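Local structure of histone-lysine N-methyltransferase, H3 lysine-9 specific SUVH4 (Arabidopsis thaliana, 4QEN) at residues I110-Q115 with D124-T129; Y116-D121 with K197-F202; G239-D244 with I254-R259; K365-R370 with A456-H461. The protein transfers methyl groups from S-adenosyl-L-methionine to the H3K9 site of histone H3 and binds methylated DNA, marking chromatin for transcriptional silencing. All coordinates share one frame; numbering follows the deposited sequence.

Contact 1: I110-Q115 with D124-T129; sequences IVMSGQ and DTVTYT. With nucleotides of chain B.
The phenol of Tyr128 reaches across from its strand to the backbone of Val111, where OH donates to the carbonyl O over 2.8 Å. The donor approaches from above the carbonyl plane, 43° out of it, while Val111 O lies at the edge of the phenol ring, near the ring plane. The ring itself is held between two very different surfaces. Ile110 CD1 covers one face almost on the ring normal, 3.7 Å from the centroid of the Tyr128 ring, a clear CH-pi contact. Over the opposite face lies the methylated cytosine 5CM7 of chain B, whose N4 sits 3.3 Å above the Tyr128 ring plane, offset toward its rim. The Tyr128 ring reaches this position because its chi1 of -172° extends CG away from the backbone N. Farther along, Met112 and Val126 meet tip to tip, SD of Met112 being 3.6 Å from CG1 of Val126. A serine in place of Tyr128 would probably leave one side of the methylated base without its aromatic cover and Val111 O without its hydroxyl partner. The two segments also read the nucleotide directly. Ser113 N donates to O2 of 5CM7 at 2.9 Å, with a longer bond from Gln115 N to the same oxygen, and at the other end of the base N4 donates to Thr129 O over 2.7 Å. Ser113 OG meets phosphate oxygen OP1 of DA8 of chain B. A methylcytosine lying against an aromatic ring and bonded along its polar edges is the arrangement in which SRA domains hold a flipped-out base.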
# COMPACT_ATOMS: atom_id res chain seq x y z
N ILE A 110 -21.32 -5.45 6.03
CA ILE A 110 -21.68 -4.12 6.50
C ILE A 110 -20.46 -3.29 6.90
O ILE A 110 -19.41 -3.81 7.31
CB ILE A 110 -22.64 -4.16 7.72
CG1 ILE A 110 -21.93 -4.68 8.97
CG2 ILE A 110 -23.90 -4.96 7.41
CD1 ILE A 110 -22.86 -4.81 10.16
N VAL A 111 -20.65 -1.98 6.82
CA VAL A 111 -19.61 -1.03 7.18
C VAL A 111 -20.10 -0.12 8.30
O VAL A 111 -21.18 0.45 8.22
CB VAL A 111 -19.23 -0.16 5.97
CG1 VAL A 111 -18.19 0.87 6.38
CG2 VAL A 111 -18.70 -1.04 4.84
N MET A 112 -19.28 0.02 9.34
CA MET A 112 -19.60 0.90 10.46
C MET A 112 -18.54 1.99 10.51
O MET A 112 -17.36 1.73 10.77
CB MET A 112 -19.65 0.10 11.78
CG MET A 112 -20.22 0.87 12.97
SD MET A 112 -20.55 -0.15 14.45
CE MET A 112 -19.21 -1.38 14.38
N SER A 113 -18.97 3.22 10.23
CA SER A 113 -18.05 4.34 10.06
C SER A 113 -18.40 5.54 10.94
O SER A 113 -17.90 6.64 10.72
CB SER A 113 -18.02 4.78 8.60
OG SER A 113 -17.52 3.73 7.81
N GLY A 114 -19.27 5.34 11.93
CA GLY A 114 -19.60 6.38 12.89
C GLY A 114 -20.61 7.41 12.40
O GLY A 114 -20.75 8.48 12.98
N GLN A 115 -21.32 7.09 11.32
CA GLN A 115 -22.22 8.05 10.70
C GLN A 115 -23.63 8.02 11.28
O GLN A 115 -24.37 9.00 11.21
CB GLN A 115 -22.24 7.83 9.19
CG GLN A 115 -20.84 7.71 8.58
CD GLN A 115 -20.02 8.96 8.81
OE1 GLN A 115 -20.48 10.06 8.52
NE2 GLN A 115 -18.82 8.81 9.35
N ASP A 124 -16.37 -6.84 20.26
CA ASP A 124 -16.98 -8.15 20.02
C ASP A 124 -18.50 -8.06 19.94
O ASP A 124 -19.13 -8.91 19.31
CB ASP A 124 -16.61 -9.18 21.10
CG ASP A 124 -15.18 -9.70 20.97
OD1 ASP A 124 -14.56 -9.61 19.89
OD2 ASP A 124 -14.67 -10.22 21.99
N THR A 125 -19.10 -7.06 20.60
CA THR A 125 -20.54 -6.90 20.44
C THR A 125 -20.87 -5.55 19.82
O THR A 125 -20.29 -4.54 20.18
CB THR A 125 -21.31 -7.09 21.78
OG1 THR A 125 -20.95 -6.06 22.71
CG2 THR A 125 -20.97 -8.43 22.41
N VAL A 126 -21.79 -5.53 18.87
CA VAL A 126 -22.11 -4.30 18.16
C VAL A 126 -23.63 -4.14 18.06
O VAL A 126 -24.33 -5.11 17.82
CB VAL A 126 -21.48 -4.30 16.73
CG1 VAL A 126 -22.00 -3.16 15.91
CG2 VAL A 126 -19.95 -4.24 16.83
N THR A 127 -24.16 -2.94 18.29
CA THR A 127 -25.55 -2.70 17.92
C THR A 127 -25.56 -1.80 16.69
O THR A 127 -25.18 -0.63 16.77
CB THR A 127 -26.39 -2.10 19.08
OG1 THR A 127 -26.10 -2.82 20.28
CG2 THR A 127 -27.89 -2.25 18.80
N TYR A 128 -25.97 -2.36 15.56
CA TYR A 128 -25.83 -1.70 14.27
C TYR A 128 -27.17 -1.21 13.76
O TYR A 128 -28.12 -1.97 13.72
CB TYR A 128 -25.25 -2.68 13.25
CG TYR A 128 -24.88 -2.08 11.93
CD1 TYR A 128 -23.70 -1.35 11.78
CD2 TYR A 128 -25.69 -2.26 10.81
CE1 TYR A 128 -23.34 -0.81 10.54
CE2 TYR A 128 -25.33 -1.73 9.56
CZ TYR A 128 -24.16 -1.01 9.44
OH TYR A 128 -23.80 -0.47 8.23
N THR A 129 -27.23 0.06 13.39
CA THR A 129 -28.48 0.66 12.94
C THR A 129 -28.79 0.27 11.51
O THR A 129 -27.89 0.18 10.65
CB THR A 129 -28.44 2.19 13.10
OG1 THR A 129 -27.82 2.51 14.34
CG2 THR A 129 -29.87 2.80 13.05
N1 5CM B 7 -22.97 3.60 8.08
C2 5CM B 7 -22.73 3.68 9.40
N3 5CM B 7 -23.59 2.97 10.29
C4 5CM B 7 -24.76 2.33 9.86
C5 5CM B 7 -25.08 2.36 8.52
C5A 5CM B 7 -26.24 1.74 7.99
C6 5CM B 7 -24.20 3.02 7.68
O2 5CM B 7 -21.72 4.16 9.88
N4 5CM B 7 -25.61 1.70 10.68
C1' 5CM B 7 -22.51 4.24 6.80
C2' 5CM B 7 -22.43 4.01 5.37
C3' 5CM B 7 -21.66 5.48 5.11
C4' 5CM B 7 -22.71 6.48 5.63
O4' 5CM B 7 -22.84 5.71 6.93
O3' 5CM B 7 -20.41 5.77 5.74
C5' 5CM B 7 -23.88 6.04 4.66
O5' 5CM B 7 -24.42 4.79 4.19
P 5CM B 7 -25.99 4.50 4.08
OP1 5CM B 7 -26.24 3.05 4.20
OP2 5CM B 7 -26.76 5.39 4.96
P DA B 8 -18.97 5.57 5.05
OP1 DA B 8 -18.46 4.21 5.32
OP2 DA B 8 -18.18 6.74 5.50
O5' DA B 8 -19.22 5.64 3.47
C5' DA B 8 -19.23 6.85 2.79
C4' DA B 8 -18.13 6.87 1.75
O4' DA B 8 -18.48 7.83 0.72
C3' DA B 8 -16.79 7.37 2.25
O3' DA B 8 -15.80 6.94 1.31
C2' DA B 8 -17.01 8.89 2.25
C1' DA B 8 -17.96 9.10 1.07
N9 DA B 8 -19.17 9.90 1.29
C8 DA B 8 -19.95 10.01 2.42
N7 DA B 8 -21.01 10.77 2.26
C5 DA B 8 -20.95 11.17 0.93
C6 DA B 8 -21.77 12.00 0.13
N6 DA B 8 -22.91 12.61 0.53
N1 DA B 8 -21.37 12.16 -1.15
C2 DA B 8 -20.26 11.58 -1.60
N3 DA B 8 -19.42 10.79 -0.94
C4 DA B 8 -19.82 10.63 0.33

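Contact 2: Y116-D121 with K197-F202; sequences YEDDLD and KGVSGF. With nucleotides of chain B.
Glu117 and Val199 cross at a slant, CG of the glutamate lying 3.7 Å from CG1 of the valine, while the carboxylate of Glu117 continues past this apolar crossing toward Ser200. There the hydroxyl OG of Ser200 donates to Glu117 OE2 over 2.8 Å, coming from above the carboxylate plane by 36° rather than within it. The Glu117 chain can turn this way because it bends at chi2 (-92°). Asp118, next to it, runs alongside Val199 with the opposite heading and uses the syn lone pair of OD1 to accept a hydrogen bond from Val199 N (2.9 Å), with an N-H...O angle of 159°. A water fills the corner between the two acids: it donates to Glu117 OE2 and Asp118 OD2 and accepts from Ser200 N. Since Gln142 N also donates to Glu117 OE2, that oxygen gathers three donors: the Ser200 hydroxyl, the water and the Gln142 amide. Each segment contains a type I beta turn, Tyr116 to Asp119 and Gly198 to Gly201, so the contact joins two turns of the SRA domain, one of which carries residues of the methylcytosine pocket. Gly198 lies against Asp118, and a CB there would run into OD2. On the DNA side, Tyr116 lays one ring face over the base of 5CM7 of chain B, whose C5 is 3.2 Å above the Tyr116 ring plane. Tyr116 OH donates to OP2 of the same nucleotide at 2.7 Å. Asp119 turns its carboxylate to the base edge instead, OD1 accepting a hydrogen bond from N4 of 5CM7 at 3.0 Å.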
# COMPACT_ATOMS: atom_id res chain seq x y z
N TYR A 116 -24.02 6.88 11.86
CA TYR A 116 -25.36 6.73 12.43
C TYR A 116 -25.32 6.93 13.95
O TYR A 116 -24.63 6.19 14.66
CB TYR A 116 -25.94 5.36 12.07
CG TYR A 116 -26.60 5.30 10.70
CD1 TYR A 116 -25.87 5.47 9.52
CD2 TYR A 116 -27.97 5.05 10.59
CE1 TYR A 116 -26.49 5.40 8.27
CE2 TYR A 116 -28.60 4.98 9.36
CZ TYR A 116 -27.86 5.15 8.21
OH TYR A 116 -28.51 5.08 6.99
N GLU A 117 -26.04 7.93 14.46
CA GLU A 117 -25.98 8.24 15.89
C GLU A 117 -26.49 7.10 16.79
O GLU A 117 -26.22 7.10 17.99
CB GLU A 117 -26.73 9.54 16.22
CG GLU A 117 -28.24 9.45 16.02
CD GLU A 117 -28.68 9.89 14.62
OE1 GLU A 117 -27.83 9.90 13.70
OE2 GLU A 117 -29.88 10.23 14.45
N ASP A 118 -27.21 6.13 16.21
CA ASP A 118 -27.73 5.01 17.01
C ASP A 118 -26.77 3.82 17.06
O ASP A 118 -27.02 2.88 17.83
CB ASP A 118 -29.12 4.57 16.53
CG ASP A 118 -30.16 5.69 16.63
OD1 ASP A 118 -30.52 6.06 17.76
OD2 ASP A 118 -30.60 6.22 15.59
N ASP A 119 -25.70 3.83 16.26
CA ASP A 119 -24.73 2.73 16.28
C ASP A 119 -24.06 2.66 17.65
O ASP A 119 -23.73 3.69 18.23
CB ASP A 119 -23.62 2.90 15.21
CG ASP A 119 -24.09 2.56 13.80
OD1 ASP A 119 -25.22 2.05 13.61
OD2 ASP A 119 -23.32 2.83 12.85
N LEU A 120 -23.84 1.45 18.16
CA LEU A 120 -23.09 1.28 19.40
C LEU A 120 -22.02 0.22 19.19
O LEU A 120 -22.36 -0.94 18.95
CB LEU A 120 -24.01 0.88 20.57
CG LEU A 120 -23.34 0.57 21.92
CD1 LEU A 120 -22.52 1.75 22.40
CD2 LEU A 120 -24.38 0.15 23.02
N ASP A 121 -20.75 0.63 19.28
CA ASP A 121 -19.60 -0.26 19.05
C ASP A 121 -18.95 -0.73 20.36
O ASP A 121 -18.29 0.06 21.05
CB ASP A 121 -18.57 0.43 18.14
CG ASP A 121 -17.39 -0.48 17.76
OD1 ASP A 121 -17.37 -1.66 18.17
OD2 ASP A 121 -16.50 -0.00 17.03
N LYS A 197 -37.51 3.71 19.03
CA LYS A 197 -37.23 5.13 18.78
C LYS A 197 -35.74 5.36 18.92
O LYS A 197 -35.14 4.97 19.92
CB LYS A 197 -37.99 6.00 19.78
CG LYS A 197 -39.48 5.86 19.67
CD LYS A 197 -39.95 6.28 18.28
CE LYS A 197 -41.47 6.30 18.18
NZ LYS A 197 -42.08 7.15 19.25
N GLY A 198 -35.11 5.96 17.90
CA GLY A 198 -33.71 6.32 17.97
C GLY A 198 -33.50 7.61 18.75
O GLY A 198 -34.47 8.22 19.24
N VAL A 199 -32.25 8.03 18.88
CA VAL A 199 -31.96 9.24 19.66
C VAL A 199 -32.60 10.49 19.05
O VAL A 199 -32.92 11.43 19.77
CB VAL A 199 -30.41 9.45 19.91
CG1 VAL A 199 -29.60 8.36 19.32
CG2 VAL A 199 -29.92 10.78 19.37
N SER A 200 -32.80 10.49 17.73
CA SER A 200 -33.43 11.63 17.05
C SER A 200 -34.95 11.60 17.08
O SER A 200 -35.61 12.52 16.60
CB SER A 200 -32.93 11.75 15.60
OG SER A 200 -31.56 12.11 15.58
N GLY A 201 -35.51 10.52 17.63
CA GLY A 201 -36.94 10.45 17.89
C GLY A 201 -37.74 9.70 16.84
O GLY A 201 -38.94 9.49 17.00
N PHE A 202 -37.08 9.30 15.76
CA PHE A 202 -37.73 8.51 14.72
C PHE A 202 -37.40 7.04 14.91
O PHE A 202 -36.34 6.69 15.45
CB PHE A 202 -37.27 8.96 13.33
CG PHE A 202 -37.60 10.40 13.02
CD1 PHE A 202 -38.86 10.74 12.55
CD2 PHE A 202 -36.66 11.40 13.21
CE1 PHE A 202 -39.17 12.06 12.28
CE2 PHE A 202 -36.97 12.72 12.93
CZ PHE A 202 -38.22 13.05 12.46
N1 5CM B 7 -22.97 3.60 8.08
C2 5CM B 7 -22.73 3.68 9.40
N3 5CM B 7 -23.59 2.97 10.29
C4 5CM B 7 -24.76 2.33 9.86
C5 5CM B 7 -25.08 2.36 8.52
C5A 5CM B 7 -26.24 1.74 7.99
C6 5CM B 7 -24.20 3.02 7.68
O2 5CM B 7 -21.72 4.16 9.88
N4 5CM B 7 -25.61 1.70 10.68
C1' 5CM B 7 -22.51 4.24 6.80
C2' 5CM B 7 -22.43 4.01 5.37
C3' 5CM B 7 -21.66 5.48 5.11
C4' 5CM B 7 -22.71 6.48 5.63
O4' 5CM B 7 -22.84 5.71 6.93
O3' 5CM B 7 -20.41 5.77 5.74
C5' 5CM B 7 -23.88 6.04 4.66
O5' 5CM B 7 -24.42 4.79 4.19
P 5CM B 7 -25.99 4.50 4.08
OP1 5CM B 7 -26.24 3.05 4.20
OP2 5CM B 7 -26.76 5.39 4.96
O HOH W 1 -31.68 8.48 15.65

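Contact 3: G239-D244 with I254-R259; sequences GLVCED and IPATNR
Ala256 O sits opposite two consecutive residues, Val241 and Cys242, and this classic beta bulge is the tight part of the contact. Val241 N donates to that oxygen over 2.9 Å in a nearly straight bond (173°), and Cys242 N adds a weak one. The return bond, from Ala256 N to Cys242 O, is also 2.9 Å. Val241 CG2, placed between its own backbone N and carbonyl carbon, lies over Ala256, 3.2 Å from its O and 3.8 Å from its CB. Beyond the bulge, Leu240 pairs with Thr257 in a non-hydrogen-bonded antiparallel bridge, and Asn258 N reaches Gly239 O at 3.0 Å. Gly239 has no room for a CB, which would collide with Arg259 CG. The outward side is looser: Leu240 lies aslant Pro255, its CD1 3.9 Å from Pro255 CB, while Leu240, Glu243 and Arg259 are exposed. Strand 256-257 is bonded to strand 357-361 through Val359, on which Ala256 also rests, leaving 240-242 as the outermost strand of a four-stranded mixed sheet. At the far end, Asp244 OD1 accepts a hydrogen bond from Ile254 N (2.8 Å), met 54° out of its carboxylate plane, and also bonds Ser246 OG. Asp244 thus supplies the one side-chain bond between the segments; the others run backbone to backbone, suggesting that pairing rests mainly on main-chain geometry, with Gly239 and Ala256 leaving room at close points.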
# COMPACT_ATOMS: atom_id res chain seq x y z
N GLY A 239 14.60 -1.34 23.26
CA GLY A 239 15.64 -2.00 22.51
C GLY A 239 16.40 -1.09 21.56
O GLY A 239 17.10 -1.56 20.67
N LEU A 240 16.24 0.22 21.76
CA LEU A 240 16.93 1.22 20.94
C LEU A 240 18.43 0.99 20.98
O LEU A 240 19.03 0.91 22.05
CB LEU A 240 16.60 2.63 21.43
CG LEU A 240 17.07 3.78 20.54
CD1 LEU A 240 16.30 3.79 19.23
CD2 LEU A 240 16.94 5.12 21.24
N VAL A 241 19.05 0.89 19.80
CA VAL A 241 20.50 0.76 19.71
C VAL A 241 21.15 1.95 19.02
O VAL A 241 22.37 2.10 19.04
CB VAL A 241 20.93 -0.54 18.99
CG1 VAL A 241 20.66 -1.76 19.86
CG2 VAL A 241 20.23 -0.65 17.63
N CYS A 242 20.34 2.79 18.38
CA CYS A 242 20.82 4.01 17.75
C CYS A 242 19.63 4.94 17.51
O CYS A 242 18.57 4.49 17.08
CB CYS A 242 21.53 3.73 16.42
SG CYS A 242 22.04 5.22 15.51
N GLU A 243 19.82 6.23 17.77
CA GLU A 243 18.71 7.18 17.69
C GLU A 243 18.35 7.57 16.25
O GLU A 243 17.17 7.76 15.92
CB GLU A 243 19.01 8.42 18.52
CG GLU A 243 19.34 8.09 19.97
CD GLU A 243 19.33 9.30 20.88
OE1 GLU A 243 19.24 9.12 22.11
OE2 GLU A 243 19.41 10.44 20.36
N ASP A 244 19.37 7.68 15.40
CA ASP A 244 19.19 8.04 14.00
C ASP A 244 20.38 7.51 13.22
O ASP A 244 21.47 8.06 13.31
CB ASP A 244 19.10 9.57 13.87
CG ASP A 244 19.03 10.04 12.41
OD1 ASP A 244 18.73 9.22 11.51
OD2 ASP A 244 19.26 11.25 12.17
N ILE A 254 16.13 8.10 11.49
CA ILE A 254 15.81 6.69 11.36
C ILE A 254 16.41 5.91 12.51
O ILE A 254 17.58 5.53 12.47
CB ILE A 254 16.31 6.12 10.02
CG1 ILE A 254 15.72 6.91 8.84
CG2 ILE A 254 15.96 4.64 9.89
CD1 ILE A 254 16.21 6.43 7.49
N PRO A 255 15.61 5.69 13.57
CA PRO A 255 16.12 4.95 14.72
C PRO A 255 16.30 3.46 14.41
O PRO A 255 15.66 2.93 13.49
CB PRO A 255 15.03 5.15 15.78
CG PRO A 255 13.79 5.45 15.00
CD PRO A 255 14.24 6.18 13.76
N ALA A 256 17.18 2.81 15.16
CA ALA A 256 17.40 1.38 15.02
C ALA A 256 17.14 0.68 16.34
O ALA A 256 17.55 1.17 17.39
CB ALA A 256 18.81 1.09 14.54
N THR A 257 16.48 -0.48 16.27
CA THR A 257 16.22 -1.30 17.44
C THR A 257 16.66 -2.76 17.25
O THR A 257 16.81 -3.26 16.12
CB THR A 257 14.73 -1.28 17.82
OG1 THR A 257 13.94 -1.75 16.72
CG2 THR A 257 14.31 0.13 18.17
N ASN A 258 16.84 -3.44 18.38
CA ASN A 258 17.19 -4.86 18.41
C ASN A 258 16.55 -5.50 19.65
O ASN A 258 17.08 -5.38 20.75
CB ASN A 258 18.71 -5.02 18.44
CG ASN A 258 19.16 -6.49 18.42
OD1 ASN A 258 18.40 -7.40 18.72
ND2 ASN A 258 20.43 -6.70 18.07
N ARG A 259 15.41 -6.15 19.45
CA ARG A 259 14.75 -6.90 20.52
C ARG A 259 14.87 -8.41 20.27
O ARG A 259 14.15 -9.20 20.88
CB ARG A 259 13.28 -6.50 20.63
CG ARG A 259 13.01 -5.17 21.35
CD ARG A 259 11.73 -4.53 20.80
NE ARG A 259 10.62 -4.26 21.73
CZ ARG A 259 10.26 -4.96 22.81
NH1 ARG A 259 9.21 -4.56 23.52
NH2 ARG A 259 10.93 -6.04 23.22

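Contact 4: K365-R370 with A456-H461; sequences KGWAVR and ARFINH. With SAH (S-adenosyl-L-homocysteine), chain D.
Trp367 and Phe458 meet in an offset edge-to-face pair, the edge of the phenylalanine turned to the five-membered ring of the tryptophan, with planes at 82° and centroids 5.6 Å apart. On the Trp367 side the carboxylate O of S-adenosyl-L-homocysteine lies at the ring edge, in plane; one face of Phe458 carries CG of its neighbour Arg457 over the centre. Phe458 CB in turn meets Val369 CG2 at 3.6 Å, the two side chains crossing at about a right angle. The His461 ring points its edge at N6 of the adenine. These segments form much of the cofactor pocket of the SET domain, the second belonging to the family's Arg-Phe-Ile-Asn-His-Ser-Cys signature. The amino group N of the bound product is held by three acceptors: Lys365 O at 2.6 Å, Asn460 OD1 at 2.7 Å and Trp367 O at 2.8 Å. Asn460 CG lies beside its backbone N (chi1 -69°), a turn that sets the amide between the ligand and Trp367 O, and ND2 donates to Trp367 O at 3.0 Å, tilted from the carbonyl plane. That same ND2 has a second partner in Glu497, which also forms a salt bridge with Lys365. A leucine at Asn460 would probably leave the ligand's amino group one acceptor short and Trp367 O without its amide donor. The adenine is read by backbone: His461 N donates to N7 at 3.0 Å, and N6 donates to His461 O. A water accepting from both Val369 N and Asn460 N bridges the two backbones.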
# COMPACT_ATOMS: atom_id res chain seq x y z
N LYS A 365 17.13 -12.73 9.23
CA LYS A 365 17.56 -12.05 8.01
C LYS A 365 18.53 -10.92 8.32
O LYS A 365 18.95 -10.20 7.41
CB LYS A 365 16.35 -11.52 7.23
CG LYS A 365 15.26 -12.57 6.98
CD LYS A 365 14.03 -11.99 6.28
CE LYS A 365 13.35 -10.92 7.13
NZ LYS A 365 12.00 -10.58 6.61
N GLY A 366 18.89 -10.76 9.59
CA GLY A 366 19.71 -9.63 10.00
C GLY A 366 18.87 -8.38 10.11
O GLY A 366 17.70 -8.46 10.48
N TRP A 367 19.44 -7.22 9.79
CA TRP A 367 18.69 -5.96 9.88
C TRP A 367 17.58 -5.90 8.82
O TRP A 367 17.67 -6.52 7.76
CB TRP A 367 19.61 -4.74 9.74
CG TRP A 367 20.67 -4.63 10.80
CD1 TRP A 367 22.01 -4.84 10.63
CD2 TRP A 367 20.49 -4.29 12.17
NE1 TRP A 367 22.67 -4.65 11.83
CE2 TRP A 367 21.76 -4.31 12.79
CE3 TRP A 367 19.37 -3.97 12.95
CZ2 TRP A 367 21.94 -4.03 14.15
CZ3 TRP A 367 19.55 -3.68 14.30
CH2 TRP A 367 20.83 -3.72 14.88
N ALA A 368 16.55 -5.12 9.13
CA ALA A 368 15.36 -4.99 8.29
C ALA A 368 14.78 -3.58 8.46
O ALA A 368 15.13 -2.88 9.40
CB ALA A 368 14.35 -6.04 8.69
N VAL A 369 13.89 -3.16 7.56
CA VAL A 369 13.32 -1.82 7.64
C VAL A 369 11.80 -1.86 7.68
O VAL A 369 11.17 -2.62 6.94
CB VAL A 369 13.79 -0.94 6.45
CG1 VAL A 369 13.09 0.43 6.45
CG2 VAL A 369 15.32 -0.76 6.49
N ARG A 370 11.20 -1.04 8.55
CA ARG A 370 9.75 -0.89 8.53
C ARG A 370 9.36 0.57 8.71
O ARG A 370 10.19 1.40 9.08
CB ARG A 370 9.07 -1.74 9.62
CG ARG A 370 9.52 -1.42 11.04
CD ARG A 370 9.00 -2.45 12.03
NE ARG A 370 9.61 -2.31 13.35
CZ ARG A 370 9.70 -3.31 14.23
NH1 ARG A 370 9.21 -4.51 13.92
NH2 ARG A 370 10.27 -3.11 15.40
N ALA A 456 18.87 2.22 2.20
CA ALA A 456 18.32 1.25 1.25
C ALA A 456 18.95 -0.13 1.39
O ALA A 456 18.30 -1.15 1.17
CB ALA A 456 18.50 1.75 -0.18
N ARG A 457 20.22 -0.14 1.76
CA ARG A 457 20.98 -1.37 1.92
C ARG A 457 20.43 -2.24 3.07
O ARG A 457 20.83 -3.39 3.21
CB ARG A 457 22.43 -1.01 2.24
CG ARG A 457 22.56 -0.66 3.70
CD ARG A 457 23.86 -0.06 4.08
NE ARG A 457 25.03 -0.91 3.92
CZ ARG A 457 25.55 -1.66 4.89
NH1 ARG A 457 26.65 -2.37 4.66
NH2 ARG A 457 24.98 -1.69 6.09
N PHE A 458 19.54 -1.70 3.90
CA PHE A 458 18.99 -2.48 5.02
C PHE A 458 17.67 -3.18 4.68
O PHE A 458 17.16 -3.97 5.46
CB PHE A 458 18.85 -1.61 6.27
CG PHE A 458 20.18 -1.19 6.87
CD1 PHE A 458 21.04 -2.14 7.41
CD2 PHE A 458 20.56 0.14 6.87
CE1 PHE A 458 22.27 -1.76 7.95
CE2 PHE A 458 21.78 0.52 7.42
CZ PHE A 458 22.64 -0.43 7.96
N ILE A 459 17.14 -2.90 3.50
CA ILE A 459 15.88 -3.49 3.05
C ILE A 459 16.08 -4.92 2.53
O ILE A 459 16.95 -5.16 1.68
CB ILE A 459 15.23 -2.60 1.98
CG1 ILE A 459 15.04 -1.18 2.54
CG2 ILE A 459 13.93 -3.22 1.45
CD1 ILE A 459 14.56 -0.12 1.52
N ASN A 460 15.27 -5.85 3.03
CA ASN A 460 15.43 -7.27 2.70
C ASN A 460 14.66 -7.70 1.45
O ASN A 460 13.82 -6.96 0.93
CB ASN A 460 15.01 -8.15 3.87
CG ASN A 460 15.96 -8.04 5.05
OD1 ASN A 460 17.18 -8.13 4.89
ND2 ASN A 460 15.40 -7.84 6.24
N HIS A 461 14.98 -8.90 0.98
CA HIS A 461 14.29 -9.52 -0.15
C HIS A 461 13.00 -10.19 0.29
O HIS A 461 12.94 -10.81 1.35
CB HIS A 461 15.19 -10.59 -0.78
CG HIS A 461 14.44 -11.55 -1.65
ND1 HIS A 461 14.14 -11.29 -2.97
CD2 HIS A 461 13.90 -12.77 -1.38
CE1 HIS A 461 13.46 -12.30 -3.48
NE2 HIS A 461 13.30 -13.21 -2.53
N SAH D . 19.48 -7.99 6.24
CA SAH D . 20.66 -7.26 5.81
CB SAH D . 20.26 -6.09 4.91
CG SAH D . 19.92 -6.52 3.49
SD SAH D . 21.45 -6.79 2.56
C SAH D . 21.50 -6.76 6.98
O SAH D . 22.35 -5.88 6.81
OXT SAH D . 21.35 -7.21 8.11
C5' SAH D . 20.95 -8.40 1.90
C4' SAH D . 21.36 -9.57 2.78
O4' SAH D . 20.42 -9.73 3.83
C3' SAH D . 21.39 -10.87 2.00
O3' SAH D . 22.69 -11.18 1.55
C2' SAH D . 20.92 -11.89 3.01
O2' SAH D . 22.01 -12.32 3.79
C1' SAH D . 20.01 -11.08 3.91
N9 SAH D . 18.62 -11.23 3.44
C8 SAH D . 17.86 -10.30 2.77
N7 SAH D . 16.64 -10.84 2.51
C5 SAH D . 16.62 -12.11 2.99
C6 SAH D . 15.64 -13.11 2.99
N6 SAH D . 14.44 -12.90 2.44
N1 SAH D . 15.93 -14.33 3.56
C2 SAH D . 17.16 -14.57 4.14
N3 SAH D . 18.13 -13.58 4.13
C4 SAH D . 17.86 -12.37 3.57
O HOH W 2 11.74 -10.56 3.71
O HOH W 3 13.62 -5.01 5.23

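Overall arrangement
The four contacts fall into two pairs. Contacts 1 and 2, with centres 11 Å apart, belong to the SRA domain and share the methylcytosine pocket; they are joined by a probable hydrogen bond between Thr129 OG1 and Asp119 OD1 (2.7 Å) and by neighbouring strands of one sheet. Contacts 3 and 4, 14 Å apart between centres, reach the same sheet through strands 240-242, 256-257 and 367-371, and Val241 CG2 approaches Trp367 CH2 at 4.2 Å. Contact 4 binds S-adenosyl-L-homocysteine itself, whereas in contact 3 the Asn258 side chain stays about 10 Å from it. About 49 Å separates the centres of contacts 2 and 4, and contact 4 comes no closer than about 24 Å (nearest atoms) to the DNA.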